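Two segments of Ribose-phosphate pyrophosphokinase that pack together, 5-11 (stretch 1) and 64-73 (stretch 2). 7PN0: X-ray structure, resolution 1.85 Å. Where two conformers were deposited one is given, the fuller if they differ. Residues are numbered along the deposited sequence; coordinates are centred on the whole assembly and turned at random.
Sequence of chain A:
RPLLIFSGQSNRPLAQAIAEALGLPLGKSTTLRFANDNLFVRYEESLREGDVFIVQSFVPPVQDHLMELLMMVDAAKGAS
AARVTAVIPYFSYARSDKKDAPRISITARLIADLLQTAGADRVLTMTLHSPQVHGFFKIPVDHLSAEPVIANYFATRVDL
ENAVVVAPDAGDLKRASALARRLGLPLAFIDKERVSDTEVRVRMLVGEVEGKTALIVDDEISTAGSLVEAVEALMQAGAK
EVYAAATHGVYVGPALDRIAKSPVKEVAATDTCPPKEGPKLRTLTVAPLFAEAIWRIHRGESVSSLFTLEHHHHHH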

# COMPACT_ATOMS: atom_id res chain seq x y z
N ILE A 5 3.01 -25.83 -12.78
CA ILE A 5 4.41 -25.60 -12.36
C ILE A 5 5.18 -25.14 -13.59
O ILE A 5 4.94 -25.67 -14.69
CB ILE A 5 4.98 -26.83 -11.62
CG1 ILE A 5 6.45 -26.67 -11.29
CG2 ILE A 5 4.68 -28.15 -12.31
CD1 ILE A 5 6.87 -27.47 -10.09
N PHE A 6 5.99 -24.09 -13.39
CA PHE A 6 6.88 -23.50 -14.42
C PHE A 6 8.27 -23.33 -13.85
O PHE A 6 8.45 -23.37 -12.63
CB PHE A 6 6.33 -22.15 -14.90
CG PHE A 6 4.90 -22.22 -15.38
CD1 PHE A 6 3.85 -22.08 -14.50
CD2 PHE A 6 4.63 -22.40 -16.73
CE1 PHE A 6 2.54 -22.17 -14.96
CE2 PHE A 6 3.32 -22.43 -17.17
CZ PHE A 6 2.28 -22.35 -16.29
N SER A 7 9.24 -23.05 -14.73
CA SER A 7 10.67 -22.95 -14.38
C SER A 7 11.23 -21.73 -15.08
O SER A 7 10.84 -21.46 -16.23
CB SER A 7 11.42 -24.21 -14.76
OG SER A 7 12.80 -24.14 -14.44
N GLY A 8 12.11 -21.02 -14.41
CA GLY A 8 13.05 -20.12 -15.08
C GLY A 8 14.22 -20.92 -15.62
O GLY A 8 14.08 -22.16 -15.72
N GLN A 9 15.32 -20.25 -15.98
CA GLN A 9 16.50 -20.89 -16.65
C GLN A 9 17.48 -21.43 -15.61
O GLN A 9 18.34 -22.24 -15.98
CB GLN A 9 17.21 -19.93 -17.61
CG GLN A 9 16.30 -19.37 -18.68
CD GLN A 9 17.04 -18.61 -19.76
OE1 GLN A 9 16.54 -18.44 -20.86
NE2 GLN A 9 18.25 -18.18 -19.45
N SER A 10 17.32 -21.07 -14.34
CA SER A 10 18.31 -21.40 -13.29
C SER A 10 18.41 -22.93 -13.06
O SER A 10 19.54 -23.40 -12.91
CB SER A 10 18.01 -20.67 -11.99
OG SER A 10 16.79 -21.17 -11.40
N ASN A 11 17.31 -23.64 -12.90
CA ASN A 11 17.33 -25.06 -12.46
C ASN A 11 16.17 -25.83 -13.08
O ASN A 11 15.31 -26.39 -12.36
CB ASN A 11 17.42 -25.15 -10.94
CG ASN A 11 17.95 -26.49 -10.49
OD1 ASN A 11 18.08 -27.42 -11.30
ND2 ASN A 11 18.27 -26.61 -9.21
N ASP A 64 20.04 -11.94 -13.77
CA ASP A 64 19.14 -12.38 -14.85
C ASP A 64 18.12 -13.34 -14.26
O ASP A 64 16.95 -13.28 -14.64
CB ASP A 64 19.87 -13.03 -16.02
CG ASP A 64 20.63 -12.13 -16.97
OD1 ASP A 64 20.32 -10.91 -17.04
OD2 ASP A 64 21.53 -12.67 -17.67
N HIS A 65 18.52 -14.21 -13.32
CA HIS A 65 17.56 -15.19 -12.75
C HIS A 65 16.57 -14.47 -11.83
O HIS A 65 15.39 -14.84 -11.82
CB HIS A 65 18.33 -16.29 -12.05
CG HIS A 65 19.04 -17.19 -12.99
ND1 HIS A 65 18.57 -17.48 -14.25
CD2 HIS A 65 20.14 -17.95 -12.81
CE1 HIS A 65 19.37 -18.38 -14.83
NE2 HIS A 65 20.37 -18.62 -14.01
N LEU A 66 17.03 -13.49 -11.04
CA LEU A 66 16.14 -12.65 -10.19
C LEU A 66 15.12 -11.94 -11.09
O LEU A 66 13.93 -12.02 -10.81
CB LEU A 66 16.97 -11.61 -9.42
CG LEU A 66 16.15 -10.55 -8.68
CD1 LEU A 66 15.11 -11.18 -7.79
CD2 LEU A 66 17.08 -9.59 -7.90
N MET A 67 15.58 -11.27 -12.14
CA MET A 67 14.66 -10.50 -13.02
C MET A 67 13.70 -11.47 -13.72
O MET A 67 12.51 -11.17 -13.82
CB MET A 67 15.44 -9.69 -14.07
CG MET A 67 14.55 -8.87 -14.95
SD MET A 67 13.56 -7.76 -13.90
CE MET A 67 12.92 -6.63 -15.11
N GLU A 68 14.20 -12.59 -14.26
CA GLU A 68 13.32 -13.61 -14.90
C GLU A 68 12.22 -14.01 -13.91
O GLU A 68 11.04 -14.14 -14.34
CB GLU A 68 14.13 -14.81 -15.40
CG GLU A 68 13.26 -15.85 -16.09
CD GLU A 68 13.95 -17.14 -16.46
OE1 GLU A 68 14.95 -17.48 -15.80
OE2 GLU A 68 13.49 -17.79 -17.40
N LEU A 69 12.56 -14.30 -12.65
CA LEU A 69 11.56 -14.69 -11.63
C LEU A 69 10.55 -13.54 -11.44
O LEU A 69 9.31 -13.84 -11.44
CB LEU A 69 12.26 -15.02 -10.30
CG LEU A 69 11.37 -15.42 -9.11
CD1 LEU A 69 10.45 -16.60 -9.42
CD2 LEU A 69 12.22 -15.74 -7.89
N LEU A 70 11.02 -12.31 -11.20
CA LEU A 70 10.12 -11.13 -11.01
C LEU A 70 9.17 -11.03 -12.22
O LEU A 70 7.93 -10.87 -12.03
CB LEU A 70 10.98 -9.89 -10.85
CG LEU A 70 11.81 -9.83 -9.57
CD1 LEU A 70 12.62 -8.56 -9.52
CD2 LEU A 70 10.90 -9.92 -8.35
N MET A 71 9.71 -11.12 -13.44
CA MET A 71 8.90 -11.01 -14.68
C MET A 71 7.92 -12.21 -14.83
O MET A 71 6.78 -11.99 -15.22
CB MET A 71 9.84 -10.95 -15.89
CG MET A 71 10.56 -9.70 -15.98
SD MET A 71 11.71 -9.71 -17.35
CE MET A 71 10.57 -9.67 -18.73
N MET A 72 8.31 -13.43 -14.46
CA MET A 72 7.39 -14.60 -14.55
C MET A 72 6.27 -14.49 -13.51
O MET A 72 5.13 -14.80 -13.82
CB MET A 72 8.16 -15.91 -14.38
CG MET A 72 9.00 -16.21 -15.58
SD MET A 72 9.81 -17.82 -15.45
CE MET A 72 8.39 -18.87 -15.68
N VAL A 73 6.57 -13.97 -12.32
CA VAL A 73 5.55 -13.73 -11.28
C VAL A 73 4.59 -12.65 -11.76
O VAL A 73 3.30 -12.87 -11.73
CB VAL A 73 6.24 -13.34 -9.96
CG1 VAL A 73 5.26 -12.67 -9.04
CG2 VAL A 73 6.88 -14.55 -9.33

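The end of a strand (residues 5-7) and the loop that follows it lie against one side of a helix (64-73). The helix is held by its own i to i+4 backbone bonds, such as M72 N to E68 O at 2.8 Å, so its backbone has little left to offer a neighbor, and the contact is made by side chains one turn or so apart: H65, E68 and M72. The loop passes close enough to bring the CA atoms of G8 and E68 within 6.5 Å and those of S10 and H65 within 6.3 Å.

H65 covers the most surface. Its CA-to-CB bond points sideways, but the ring comes nearer and spreads beneath S10. S10 CB sits 3.6 Å from the centroid of the H65 ring and almost on its normal, a CH-pi contact, and S10 N also lies over a face of the H65 ring. A flat aromatic ring suits this place because it presents a broad surface to a small side chain and the adjoining backbone.

M72, at the other end, meets the strand. Its flexible thioether chain, with chi angles m, t and p, carries M72 CE to 4.0 Å from F6 CB and 3.6 Å from S7 O, while M72 SD lies 4.0 Å from G8 CA. The F6 contact is apolar and made near the root of that side chain, whose end leads away.

Between them, E68 supplies the polar link. Extended through chi1 and chi2, both t, it accepts a hydrogen bond from Q9 N at E68 OE1 (2.8 Å, 161°), satisfying a loop amide with a buried carboxylate. Glycine fits beside it: G8 CA is 3.3 Å from E68 OE2, and a CB on G8 would fall 2.7 Å from E68 OE1, a clash. Where the strand gives way to the loop, S7 OG donates to G8 O at 2.7 Å.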